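Long-range contacts in holo-[acyl-carrier-protein] synthase (Helicobacter pylori, PDB 5XUK), which binds coenzyme A in pockets between subunits of a three-chain assembly, as a member of the 4'-phosphopantetheinyl transferase superfamily: residues Met1-Asp5 with Glu51-Leu57; Phe46-Glu51 with Phe67-Ile72; Pro80-Leu84 with Leu97-Ile101. One frame throughout, in Å; residues are numbered along the deposited sequence.

Contact 1: Met1-Asp5 with Glu51-Leu57; sequences MIGID and EACSKAL. With COA (coenzyme A), chain B.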
loop_
_atom_site.group_PDB
_atom_site.type_symbol
_atom_site.label_atom_id
_atom_site.label_comp_id
_atom_site.label_asym_id
_atom_site.label_seq_id
_atom_site.Cartn_x
_atom_site.Cartn_y
_atom_site.Cartn_z
ATOM N N MET A 1 -0.162 -10.194 9.532
ATOM C CA MET A 1 0.753 -9.014 9.541
ATOM C C MET A 1 0.933 -8.457 8.124
ATOM O O MET A 1 0.660 -9.156 7.156
ATOM C CB MET A 1 2.117 -9.415 10.102
ATOM C CG MET A 1 2.076 -10.103 11.453
ATOM S SD MET A 1 3.742 -10.432 12.053
ATOM C CE MET A 1 4.207 -11.878 11.091
ATOM N N ILE A 2 1.434 -7.226 8.001
ATOM C CA ILE A 2 1.527 -6.557 6.685
ATOM C C ILE A 2 2.915 -6.016 6.396
ATOM O O ILE A 2 3.632 -5.601 7.313
ATOM C CB ILE A 2 0.460 -5.436 6.530
ATOM C CG1 ILE A 2 0.318 -5.021 5.066
ATOM C CG2 ILE A 2 0.756 -4.233 7.432
ATOM C CD1 ILE A 2 -1.075 -4.538 4.715
ATOM N N GLY A 3 3.312 -6.053 5.122
ATOM C CA GLY A 3 4.540 -5.381 4.674
ATOM C C GLY A 3 4.302 -4.665 3.373
ATOM O O GLY A 3 3.441 -5.072 2.604
ATOM N N ILE A 4 5.053 -3.601 3.113
ATOM C CA ILE A 4 4.821 -2.751 1.935
ATOM C C ILE A 4 6.149 -2.236 1.525
ATOM O O ILE A 4 7.039 -2.140 2.348
ATOM C CB ILE A 4 3.844 -1.539 2.214
ATOM C CG1 ILE A 4 3.369 -0.894 0.921
ATOM C CG2 ILE A 4 4.469 -0.443 3.069
ATOM C CD1 ILE A 4 2.081 -0.088 1.076
ATOM N N ASP A 5 6.291 -1.890 0.259
ATOM C CA ASP A 5 7.558 -1.372 -0.242
ATOM C C ASP A 5 7.340 -0.568 -1.498
ATOM O O ASP A 5 6.512 -0.921 -2.333
ATOM C CB ASP A 5 8.499 -2.546 -0.548
ATOM C CG ASP A 5 9.940 -2.175 -0.423
ATOM O OD1 ASP A 5 10.430 -2.146 0.722
ATOM O OD2 ASP A 5 10.592 -1.907 -1.452
ATOM N N GLU A 51 11.017 -7.441 -0.850
ATOM C CA GLU A 51 11.171 -6.540 0.285
ATOM C C GLU A 51 9.917 -6.508 1.161
ATOM O O GLU A 51 10.012 -6.668 2.369
ATOM C CB GLU A 51 11.509 -5.147 -0.198
ATOM C CG GLU A 51 12.871 -5.027 -0.857
ATOM C CD GLU A 51 14.030 -5.208 0.116
ATOM O OE1 GLU A 51 15.149 -4.759 -0.217
ATOM O OE2 GLU A 51 13.825 -5.782 1.206
ATOM N N ALA A 52 8.740 -6.379 0.539
ATOM C CA ALA A 52 7.478 -6.236 1.269
ATOM C C ALA A 52 7.170 -7.480 2.076
ATOM O O ALA A 52 6.571 -7.408 3.160
ATOM C CB ALA A 52 6.339 -5.946 0.298
ATOM N N CYS A 53 7.532 -8.630 1.509
ATOM C CA CYS A 53 7.389 -9.919 2.181
ATOM C C CYS A 53 8.283 -10.028 3.418
ATOM O O CYS A 53 7.885 -10.635 4.423
ATOM C CB CYS A 53 7.770 -11.060 1.237
ATOM S SG CYS A 53 7.301 -12.673 1.899
ATOM N N SER A 54 9.497 -9.488 3.317
ATOM C CA SER A 54 10.454 -9.567 4.412
ATOM C C SER A 54 10.016 -8.646 5.547
ATOM O O SER A 54 10.173 -8.999 6.709
ATOM C CB SER A 54 11.873 -9.253 3.953
ATOM O OG SER A 54 12.058 -7.923 3.460
ATOM N N LYS A 55 9.427 -7.499 5.203
ATOM C CA LYS A 55 8.873 -6.577 6.200
ATOM C C LYS A 55 7.611 -7.126 6.851
ATOM O O LYS A 55 7.353 -6.865 8.022
ATOM C CB LYS A 55 8.538 -5.230 5.578
ATOM C CG LYS A 55 9.715 -4.427 5.073
ATOM C CD LYS A 55 9.225 -3.049 4.682
ATOM C CE LYS A 55 10.323 -2.230 4.067
ATOM N NZ LYS A 55 9.745 -0.976 3.554
ATOM N N ALA A 56 6.817 -7.873 6.089
ATOM C CA ALA A 56 5.567 -8.427 6.599
ATOM C C ALA A 56 5.835 -9.491 7.660
ATOM O O ALA A 56 5.046 -9.640 8.587
ATOM C CB ALA A 56 4.727 -8.999 5.461
ATOM N N LEU A 57 6.930 -10.242 7.484
ATOM C CA LEU A 57 7.415 -11.249 8.446
ATOM C C LEU A 57 8.317 -10.612 9.527
ATOM O O LEU A 57 8.803 -11.310 10.415
ATOM C CB LEU A 57 8.212 -12.350 7.726
ATOM C CG LEU A 57 7.529 -13.213 6.658
ATOM C CD1 LEU A 57 8.553 -14.048 5.908
ATOM C CD2 LEU A 57 6.460 -14.108 7.261
HETATM N N1A COA B . 10.561 -5.532 9.616
HETATM C C2A COA B . 9.619 -4.682 9.155
HETATM N N3A COA B . 9.910 -3.446 8.712
HETATM C C4A COA B . 11.175 -2.994 8.731
HETATM C C5A COA B . 12.249 -3.867 9.223
HETATM C C6A COA B . 11.866 -5.214 9.680
HETATM N N6A COA B . 12.789 -6.095 10.146
HETATM N N7A COA B . 13.389 -3.163 9.129
HETATM C C8A COA B . 13.097 -1.941 8.606
HETATM N N9A COA B . 11.758 -1.851 8.384
HETATM C C1B COA B . 11.047 -0.678 7.862
HETATM C C2B COA B . 11.372 0.544 8.727
HETATM O O2B COA B . 10.196 1.216 9.179
HETATM C C3B COA B . 12.156 1.470 7.828
HETATM O O3B COA B . 11.818 2.846 7.970
HETATM P P3B COA B . 12.370 3.760 9.196
HETATM O O7A COA B . 13.746 3.203 9.497
HETATM O O8A COA B . 12.457 5.148 8.616
HETATM O O9A COA B . 11.306 3.535 10.256
HETATM C C4B COA B . 11.754 0.986 6.457
HETATM O O4B COA B . 11.510 -0.415 6.547
HETATM C C5B COA B . 12.801 1.290 5.414
HETATM O O5B COA B . 12.029 1.679 4.300
HETATM P P1A COA B . 12.449 1.330 2.819
HETATM O O1A COA B . 13.427 2.439 2.494
HETATM O O2A COA B . 11.249 1.070 1.940
HETATM O O3A COA B . 13.104 -0.098 3.037
HETATM P P2A COA B . 14.154 -0.674 1.975
HETATM O O4A COA B . 13.405 -1.221 0.767
HETATM O O5A COA B . 15.223 0.385 1.774
HETATM O O6A COA B . 14.766 -1.882 2.866
HETATM C CBP COA B . 14.796 -3.778 4.423
HETATM C CCP COA B . 14.112 -2.474 4.003
HETATM C CDP COA B . 15.028 -3.794 5.926
HETATM C CEP COA B . 13.897 -4.954 4.067
HETATM C CAP COA B . 16.158 -3.862 3.708
HETATM O OAP COA B . 17.122 -3.087 4.427
HETATM C C9P COA B . 16.699 -5.250 3.556
HETATM O O9P COA B . 16.662 -6.047 4.482
HETATM N N8P COA B . 17.230 -5.521 2.361
#
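Asp-5 and Lys-55 join strand 2-8 to the last turns of helix 40-56, while Ala-56 seats the beginning of the strand against the same helix. The Lys-55 chain is extended beyond CG and crosses the Asp-5 side chain at about a right angle, which brings NZ to 3.1 Å from Asp-5 OD1 in a salt bridge. The ammonium meets the anti side of that oxygen, 30° out of the carboxylate plane. Asp-5 presents it with CG anti to the backbone N (chi1 -152°), a torsion that also lays the carboxylate beside Glu-51 CB. Lys-55 NZ donates as well to Ile-4 O, at 3.2 Å, lying in the carbonyl plane with a C=O...N angle of 155°. Coenzyme A supplies a third oxygen, O2A, 3.0 Å from Lys-55 NZ, and the carbonyl oxygen of Ile-101 of the second subunit a fourth. Four oxygens surround three N-H groups, so the bonds are probably shared among strand, ligand and neighbouring chain.

Around Ala-56 the helix and strand come close through backbone and the small alanine methyl. The axes of segments 2-5 and 51-56 approach to 5.7 Å, a separation made possible by Gly-3, which carries no side chain on the helix-facing side. Ala-56 CB lies 3.3 Å from Gly-3 N, and Ala-56 CA makes a CA-H...O contact of 3.5 Å with Ile-2 O. A second contact of this kind links Gly-3 CA to Ala-52 O at 3.2 Å. Beyond them, Met-1 CB rests against Ala-56 O at the more exposed margin. The glycine-alanine packing seats a helix on a strand outermost within this chain's three-stranded antiparallel sheet, and its lysine end forms part of a coenzyme A site built between two subunits.

Contact 2: Phe46-Glu51 with Phe67-Ile72; sequences FFALKE and FLDIKI. With COA (coenzyme A), chain B.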
loop_
_atom_site.group_PDB
_atom_site.type_symbol
_atom_site.label_atom_id
_atom_site.label_comp_id
_atom_site.label_asym_id
_atom_site.label_seq_id
_atom_site.Cartn_x
_atom_site.Cartn_y
_atom_site.Cartn_z
ATOM N N PHE A 46 9.011 -7.196 -8.610
ATOM C CA PHE A 46 9.367 -8.403 -7.867
ATOM C C PHE A 46 10.300 -8.034 -6.734
ATOM O O PHE A 46 10.204 -8.569 -5.646
ATOM C CB PHE A 46 10.022 -9.470 -8.773
ATOM C CG PHE A 46 9.051 -10.184 -9.687
ATOM C CD1 PHE A 46 7.779 -9.655 -9.966
ATOM C CD2 PHE A 46 9.424 -11.378 -10.308
ATOM C CE1 PHE A 46 6.894 -10.320 -10.810
ATOM C CE2 PHE A 46 8.549 -12.039 -11.163
ATOM C CZ PHE A 46 7.283 -11.510 -11.418
ATOM N N PHE A 47 11.201 -7.115 -6.981
ATOM C CA PHE A 47 12.068 -6.635 -5.919
ATOM C C PHE A 47 11.225 -6.052 -4.779
ATOM O O PHE A 47 11.431 -6.386 -3.616
ATOM C CB PHE A 47 13.008 -5.563 -6.457
ATOM C CG PHE A 47 14.061 -5.146 -5.473
ATOM C CD1 PHE A 47 15.257 -5.854 -5.377
ATOM C CD2 PHE A 47 13.853 -4.053 -4.625
ATOM C CE1 PHE A 47 16.226 -5.478 -4.461
ATOM C CE2 PHE A 47 14.826 -3.671 -3.703
ATOM C CZ PHE A 47 16.013 -4.382 -3.624
ATOM N N ALA A 48 10.246 -5.212 -5.131
ATOM C CA ALA A 48 9.423 -4.531 -4.142
ATOM C C ALA A 48 8.617 -5.571 -3.371
ATOM O O ALA A 48 8.469 -5.490 -2.141
ATOM C CB ALA A 48 8.522 -3.501 -4.820
ATOM N N LEU A 49 8.150 -6.590 -4.080
ATOM C CA LEU A 49 7.351 -7.640 -3.449
ATOM C C LEU A 49 8.159 -8.487 -2.483
ATOM O O LEU A 49 7.619 -8.990 -1.502
ATOM C CB LEU A 49 6.724 -8.534 -4.529
ATOM C CG LEU A 49 5.912 -9.740 -4.078
ATOM C CD1 LEU A 49 4.783 -9.262 -3.203
ATOM C CD2 LEU A 49 5.371 -10.499 -5.284
ATOM N N LYS A 50 9.441 -8.690 -2.778
ATOM C CA LYS A 50 10.278 -9.496 -1.902
ATOM C C LYS A 50 10.637 -8.685 -0.657
ATOM O O LYS A 50 10.572 -9.170 0.460
ATOM C CB LYS A 50 11.529 -9.962 -2.646
ATOM C CG LYS A 50 11.224 -10.998 -3.722
ATOM C CD LYS A 50 12.422 -11.909 -4.006
ATOM C CE LYS A 50 12.111 -12.918 -5.118
ATOM N NZ LYS A 50 13.018 -14.112 -5.126
ATOM N N GLU A 51 11.017 -7.441 -0.850
ATOM C CA GLU A 51 11.171 -6.540 0.285
ATOM C C GLU A 51 9.917 -6.508 1.161
ATOM O O GLU A 51 10.012 -6.668 2.369
ATOM C CB GLU A 51 11.509 -5.147 -0.198
ATOM C CG GLU A 51 12.871 -5.027 -0.857
ATOM C CD GLU A 51 14.030 -5.208 0.116
ATOM O OE1 GLU A 51 15.149 -4.759 -0.217
ATOM O OE2 GLU A 51 13.825 -5.782 1.206
ATOM N N PHE A 67 16.444 -13.173 -0.255
ATOM C CA PHE A 67 15.688 -12.948 -1.462
ATOM C C PHE A 67 15.294 -14.272 -2.115
ATOM O O PHE A 67 14.145 -14.452 -2.498
ATOM C CB PHE A 67 16.526 -12.139 -2.456
ATOM C CG PHE A 67 16.578 -10.661 -2.174
ATOM C CD1 PHE A 67 15.399 -9.911 -2.043
ATOM C CD2 PHE A 67 17.795 -9.996 -2.108
ATOM C CE1 PHE A 67 15.447 -8.550 -1.821
ATOM C CE2 PHE A 67 17.844 -8.627 -1.878
ATOM C CZ PHE A 67 16.669 -7.908 -1.737
ATOM N N LEU A 68 16.228 -15.217 -2.213
ATOM C CA LEU A 68 15.939 -16.480 -2.914
ATOM C C LEU A 68 15.112 -17.458 -2.087
ATOM O O LEU A 68 14.641 -18.471 -2.614
ATOM C CB LEU A 68 17.214 -17.143 -3.405
ATOM C CG LEU A 68 17.945 -16.347 -4.493
ATOM C CD1 LEU A 68 19.306 -16.981 -4.769
ATOM C CD2 LEU A 68 17.111 -16.270 -5.767
ATOM N N ASP A 69 14.889 -17.157 -0.809
ATOM C CA ASP A 69 13.920 -17.943 -0.027
ATOM C C ASP A 69 12.470 -17.609 -0.410
ATOM O O ASP A 69 11.540 -18.335 -0.024
ATOM C CB ASP A 69 14.107 -17.718 1.470
ATOM C CG ASP A 69 15.454 -18.212 1.976
ATOM O OD1 ASP A 69 15.816 -19.361 1.646
ATOM O OD2 ASP A 69 16.138 -17.452 2.707
ATOM N N ILE A 70 12.274 -16.507 -1.141
ATOM C CA ILE A 70 10.932 -16.063 -1.492
ATOM C C ILE A 70 10.715 -16.368 -2.966
ATOM O O ILE A 70 11.417 -15.811 -3.838
ATOM C CB ILE A 70 10.743 -14.556 -1.244
ATOM C CG1 ILE A 70 11.084 -14.183 0.207
ATOM C CG2 ILE A 70 9.314 -14.147 -1.543
ATOM C CD1 ILE A 70 11.639 -12.780 0.331
ATOM N N LYS A 71 9.771 -17.262 -3.242
ATOM C CA LYS A 71 9.446 -17.617 -4.623
ATOM C C LYS A 71 8.186 -16.889 -5.069
ATOM O O LYS A 71 7.132 -17.089 -4.481
ATOM C CB LYS A 71 9.242 -19.124 -4.764
ATOM C CG LYS A 71 8.818 -19.574 -6.166
ATOM C CD LYS A 71 8.627 -21.092 -6.230
ATOM C CE LYS A 71 7.382 -21.519 -7.005
ATOM N NZ LYS A 71 6.801 -22.770 -6.428
ATOM N N ILE A 72 8.304 -16.052 -6.101
ATOM C CA ILE A 72 7.146 -15.446 -6.758
ATOM C C ILE A 72 6.783 -16.251 -8.020
ATOM O O ILE A 72 7.662 -16.601 -8.800
ATOM C CB ILE A 72 7.423 -13.994 -7.211
ATOM C CG1 ILE A 72 7.905 -13.119 -6.041
ATOM C CG2 ILE A 72 6.161 -13.389 -7.838
ATOM C CD1 ILE A 72 8.712 -11.925 -6.512
HETATM N N1A COA B . 10.561 -5.532 9.616
HETATM C C2A COA B . 9.619 -4.682 9.155
HETATM N N3A COA B . 9.910 -3.446 8.712
HETATM C C4A COA B . 11.175 -2.994 8.731
HETATM C C5A COA B . 12.249 -3.867 9.223
HETATM C C6A COA B . 11.866 -5.214 9.680
HETATM N N6A COA B . 12.789 -6.095 10.146
HETATM N N7A COA B . 13.389 -3.163 9.129
HETATM C C8A COA B . 13.097 -1.941 8.606
HETATM N N9A COA B . 11.758 -1.851 8.384
HETATM C C1B COA B . 11.047 -0.678 7.862
HETATM C C2B COA B . 11.372 0.544 8.727
HETATM O O2B COA B . 10.196 1.216 9.179
HETATM C C3B COA B . 12.156 1.470 7.828
HETATM O O3B COA B . 11.818 2.846 7.970
HETATM P P3B COA B . 12.370 3.760 9.196
HETATM O O7A COA B . 13.746 3.203 9.497
HETATM O O8A COA B . 12.457 5.148 8.616
HETATM O O9A COA B . 11.306 3.535 10.256
HETATM C C4B COA B . 11.754 0.986 6.457
HETATM O O4B COA B . 11.510 -0.415 6.547
HETATM C C5B COA B . 12.801 1.290 5.414
HETATM O O5B COA B . 12.029 1.679 4.300
HETATM P P1A COA B . 12.449 1.330 2.819
HETATM O O1A COA B . 13.427 2.439 2.494
HETATM O O2A COA B . 11.249 1.070 1.940
HETATM O O3A COA B . 13.104 -0.098 3.037
HETATM P P2A COA B . 14.154 -0.674 1.975
HETATM O O4A COA B . 13.405 -1.221 0.767
HETATM O O5A COA B . 15.223 0.385 1.774
HETATM O O6A COA B . 14.766 -1.882 2.866
HETATM C CBP COA B . 14.796 -3.778 4.423
HETATM C CCP COA B . 14.112 -2.474 4.003
HETATM C CDP COA B . 15.028 -3.794 5.926
HETATM C CEP COA B . 13.897 -4.954 4.067
HETATM C CAP COA B . 16.158 -3.862 3.708
HETATM O OAP COA B . 17.122 -3.087 4.427
HETATM C C9P COA B . 16.699 -5.250 3.556
HETATM O O9P COA B . 16.662 -6.047 4.482
HETATM N N8P COA B . 17.230 -5.521 2.361
#
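Ile-72 sits between Phe-46 and Leu-49 at the apolar centre, where helix 40-56 packs on a two-stranded antiparallel hairpin in this alpha+beta fold. Its two branches do different work. CG2, anti to the backbone N of Ile-72, stands over the middle of the Phe-46 ring in a CH-pi contact, 4.2 Å from the centroid and 11° off the normal. CD1, at the end of the other branch, reaches back to Phe-46 CB at 3.6 Å. Leu-49 and Ile-72 approach tip to tip, with Leu-49 CD2 3.7 Å from Ile-72 CG1. Phe-46 also lines a coenzyme A pocket.

Farther out, Phe-67 brings its ring to the helix. Lys-50 CB lies at the ring edge, in plane, and Glu-51 OE1 is also at the edge, 3.8 Å from Phe-67 CZ, whereas the Phe-47 ring meets it obliquely, planes 40° apart and centroids separated by 5.4 Å. Phe-27 also packs edge-to-face with Phe-47.

The polar margin belongs to Lys-50, the residue most covered by this contact. Its methylenes pass Ile-72 CD1, and the extended chain then carries the ammonium to the backbone of residues 67-70. Phe-67 O accepts from Lys-50 NZ at 2.9 Å, with the donor well above the carbonyl plane, and takes Ile-70 N from the opposite face. Glu-32 adds a salt bridge to the buried ammonium, and Phe-27 O another hydrogen bond. Lys-50 NZ also donates to Ile-70 O, at 2.7 Å and a C=O...N angle of 163°.

Contact 3: Pro80-Leu84 with Leu97-Ile101; sequences PLITL and LSASI. With COA (coenzyme A), chain C.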
loop_
_atom_site.group_PDB
_atom_site.type_symbol
_atom_site.label_atom_id
_atom_site.label_comp_id
_atom_site.label_asym_id
_atom_site.label_seq_id
_atom_site.Cartn_x
_atom_site.Cartn_y
_atom_site.Cartn_z
ATOM N N PRO A 80 -0.044 -12.144 -8.898
ATOM C CA PRO A 80 1.203 -12.560 -8.233
ATOM C C PRO A 80 0.958 -13.490 -7.059
ATOM O O PRO A 80 0.108 -13.210 -6.219
ATOM C CB PRO A 80 1.817 -11.247 -7.757
ATOM C CG PRO A 80 0.680 -10.293 -7.663
ATOM C CD PRO A 80 -0.304 -10.701 -8.730
ATOM N N LEU A 81 1.677 -14.610 -7.033
ATOM C CA LEU A 81 1.571 -15.593 -5.953
ATOM C C LEU A 81 2.937 -15.690 -5.324
ATOM O O LEU A 81 3.955 -15.524 -5.998
ATOM C CB LEU A 81 1.143 -16.967 -6.469
ATOM C CG LEU A 81 -0.200 -17.059 -7.204
ATOM C CD1 LEU A 81 -0.379 -18.465 -7.776
ATOM C CD2 LEU A 81 -1.373 -16.683 -6.307
ATOM N N ILE A 82 2.963 -15.939 -4.030
ATOM C CA ILE A 82 4.204 -15.896 -3.289
ATOM C C ILE A 82 4.227 -17.100 -2.367
ATOM O O ILE A 82 3.229 -17.412 -1.710
ATOM C CB ILE A 82 4.337 -14.554 -2.538
ATOM C CG1 ILE A 82 5.708 -14.416 -1.893
ATOM C CG2 ILE A 82 3.249 -14.405 -1.491
ATOM C CD1 ILE A 82 5.813 -13.189 -1.013
ATOM N N THR A 83 5.352 -17.808 -2.372
ATOM C CA THR A 83 5.559 -18.938 -1.475
ATOM C C THR A 83 6.969 -18.877 -0.898
ATOM O O THR A 83 7.899 -18.386 -1.542
ATOM C CB THR A 83 5.361 -20.281 -2.204
ATOM O OG1 THR A 83 6.170 -20.307 -3.384
ATOM C CG2 THR A 83 3.900 -20.476 -2.609
ATOM N N LEU A 84 7.112 -19.363 0.329
ATOM C CA LEU A 84 8.414 -19.514 0.952
ATOM C C LEU A 84 8.812 -20.971 0.882
ATOM O O LEU A 84 7.972 -21.828 0.607
ATOM C CB LEU A 84 8.354 -19.087 2.412
ATOM C CG LEU A 84 8.102 -17.606 2.668
ATOM C CD1 LEU A 84 7.859 -17.393 4.148
ATOM C CD2 LEU A 84 9.279 -16.776 2.189
ATOM N N LEU A 97 0.225 -16.579 2.475
ATOM C CA LEU A 97 0.755 -15.285 2.048
ATOM C C LEU A 97 -0.108 -14.731 0.923
ATOM O O LEU A 97 -0.436 -15.445 -0.019
ATOM C CB LEU A 97 2.191 -15.433 1.558
ATOM C CG LEU A 97 3.218 -15.772 2.633
ATOM C CD1 LEU A 97 4.521 -16.250 2.017
ATOM C CD2 LEU A 97 3.456 -14.561 3.523
ATOM N N SER A 98 -0.498 -13.463 1.037
ATOM C CA SER A 98 -1.283 -12.789 -0.005
ATOM C C SER A 98 -0.503 -11.563 -0.485
ATOM O O SER A 98 -0.009 -10.789 0.334
ATOM C CB SER A 98 -2.652 -12.387 0.554
ATOM O OG SER A 98 -3.462 -11.770 -0.433
ATOM N N ALA A 99 -0.380 -11.392 -1.799
ATOM C CA ALA A 99 0.494 -10.367 -2.369
ATOM C C ALA A 99 -0.189 -9.541 -3.451
ATOM O O ALA A 99 -1.209 -9.962 -3.994
ATOM C CB ALA A 99 1.741 -11.021 -2.938
ATOM N N SER A 100 0.365 -8.356 -3.750
ATOM C CA SER A 100 -0.086 -7.563 -4.882
ATOM C C SER A 100 0.983 -6.580 -5.298
ATOM O O SER A 100 1.731 -6.095 -4.470
ATOM C CB SER A 100 -1.381 -6.808 -4.520
ATOM O OG SER A 100 -1.900 -6.093 -5.628
ATOM N N ILE A 101 1.022 -6.252 -6.584
ATOM C CA ILE A 101 1.971 -5.321 -7.149
ATOM C C ILE A 101 1.292 -4.303 -8.050
ATOM O O ILE A 101 0.294 -4.598 -8.700
ATOM C CB ILE A 101 2.987 -6.045 -8.062
ATOM C CG1 ILE A 101 3.827 -7.036 -7.267
ATOM C CG2 ILE A 101 3.905 -5.029 -8.746
ATOM C CD1 ILE A 101 4.514 -8.063 -8.158
HETATM N N1A COA C . -4.885 -10.399 -10.129
HETATM C C2A COA C . -4.014 -9.769 -9.311
HETATM N N3A COA C . -2.988 -9.032 -9.772
HETATM C C4A COA C . -2.775 -8.907 -11.092
HETATM C C5A COA C . -3.682 -9.570 -12.038
HETATM C C6A COA C . -4.795 -10.350 -11.470
HETATM N N6A COA C . -5.690 -10.993 -12.265
HETATM N N7A COA C . -3.232 -9.277 -13.269
HETATM C C8A COA C . -2.136 -8.481 -13.147
HETATM N N9A COA C . -1.866 -8.278 -11.830
HETATM C C1B COA C . -0.743 -7.505 -11.289
HETATM C C2B COA C . 0.572 -8.038 -11.868
HETATM O O2B COA C . 1.527 -8.343 -10.852
HETATM C C3B COA C . 1.107 -6.921 -12.732
HETATM O O3B COA C . 2.515 -6.733 -12.635
HETATM P P3B COA C . 3.581 -7.684 -13.411
HETATM O O7A COA C . 2.876 -8.076 -14.694
HETATM O O8A COA C . 4.755 -6.782 -13.686
HETATM O O9A COA C . 3.802 -8.794 -12.399
HETATM C C4B COA C . 0.393 -5.720 -12.164
HETATM O O4B COA C . -0.883 -6.154 -11.700
HETATM C C5B COA C . 0.254 -4.607 -13.174
HETATM O O5B COA C . 0.499 -3.452 -12.403
HETATM P P1A COA C . -0.256 -2.090 -12.659
HETATM O O1A COA C . 0.555 -1.480 -13.783
HETATM O O2A COA C . -0.501 -1.332 -11.377
HETATM O O3A COA C . -1.685 -2.633 -13.084
HETATM P P2A COA C . -2.671 -1.716 -13.950
HETATM O O4A COA C . -3.346 -0.697 -13.042
HETATM O O5A COA C . -1.894 -1.237 -15.164
HETATM O O6A COA C . -3.724 -2.858 -14.415
HETATM C CBP COA C . -5.175 -4.829 -14.236
HETATM C CCP COA C . -3.907 -4.122 -13.750
HETATM C CDP COA C . -4.877 -6.284 -14.563
HETATM C CEP COA C . -6.225 -4.792 -13.133
HETATM C CAP COA C . -5.663 -4.121 -15.514
HETATM O OAP COA C . -4.922 -4.605 -16.639
HETATM C C9P COA C . -7.122 -4.297 -15.808
HETATM O O9P COA C . -7.658 -5.390 -15.703
HETATM N N8P COA C . -7.754 -3.191 -16.206
HETATM O O HOH W 1 -1.141 -13.621 -3.782
#
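Ile-82 and Leu-97 form the tight part of a contact between two strands of different antiparallel sheets lying side by side without direct hydrogen bonds, 80-84 from the two-stranded hairpin and 97-101 from the three-stranded sheet. The strand axes come within 6.2 Å at an angle of 139° between their N-to-C directions, and side chains carry the contact. The closest pair is Ile-82 CG2 with Leu-97 CB at 3.4 Å, shorter than ordinary carbon-carbon contact. In Ile-82, CG1 is anti to the backbone N (chi1 -173°), and the CG2 methyl, held between the backbone N and the carbonyl carbon, is the branch that touches Leu-97. The same methyl lies 4.0 Å from Ala-99 CB. Leu-84 extends this apolar row: its side chain crosses that of Leu-97 at about a right angle, with Leu-84 CG 3.9 Å from Leu-97 CD1. Helix 40-56 adds to the packing here, through Cys-53 on Ile-82 and Leu-49 on Ala-99.

Packing is looser at the Pro-80 end. Pro-80 CB is 4.2 Å from Ile-101 CD1, and the ring otherwise rests beside the backbone of Ala-99 and Ser-100. Here a water bridges the two backbones, donating to Pro-80 O at 2.8 Å and accepting from Ala-99 N at 3.1 Å. Pro-80 and Ile-101 both line a coenzyme A pocket, which the third subunit completes with Lys-55 among other residues. Ile-101 CB and CD1 lie near the ribose hydroxyl O2B, while Pro-80 CD packs against the adenine, 3.3 Å from coenzyme A N3A.

In the fold
All three contacts are largely buried, contact 2 deepest, with about 3 Å between its centre and that of the chain, against about 10 Å for contact 1 and 8 Å for contact 3. Contacts 1 and 2 share helix 40-56, each using a lysine: one turns to ligand and neighbouring subunit, the other is bound within its own chain, where no neighbouring subunit reaches. Contact 3 replaces direct polar bonds with apolar contacts and one water. Hairpin strands 70-74 and 80-84 connect contacts 2 and 3, Lys-71 N lying 2.8 Å from Thr-83 O, probably hydrogen-bonded. Contacts 1 and 3 adjoin different coenzyme A molecules; contact 2 meets the ligand of contact 1 through shared Glu-51.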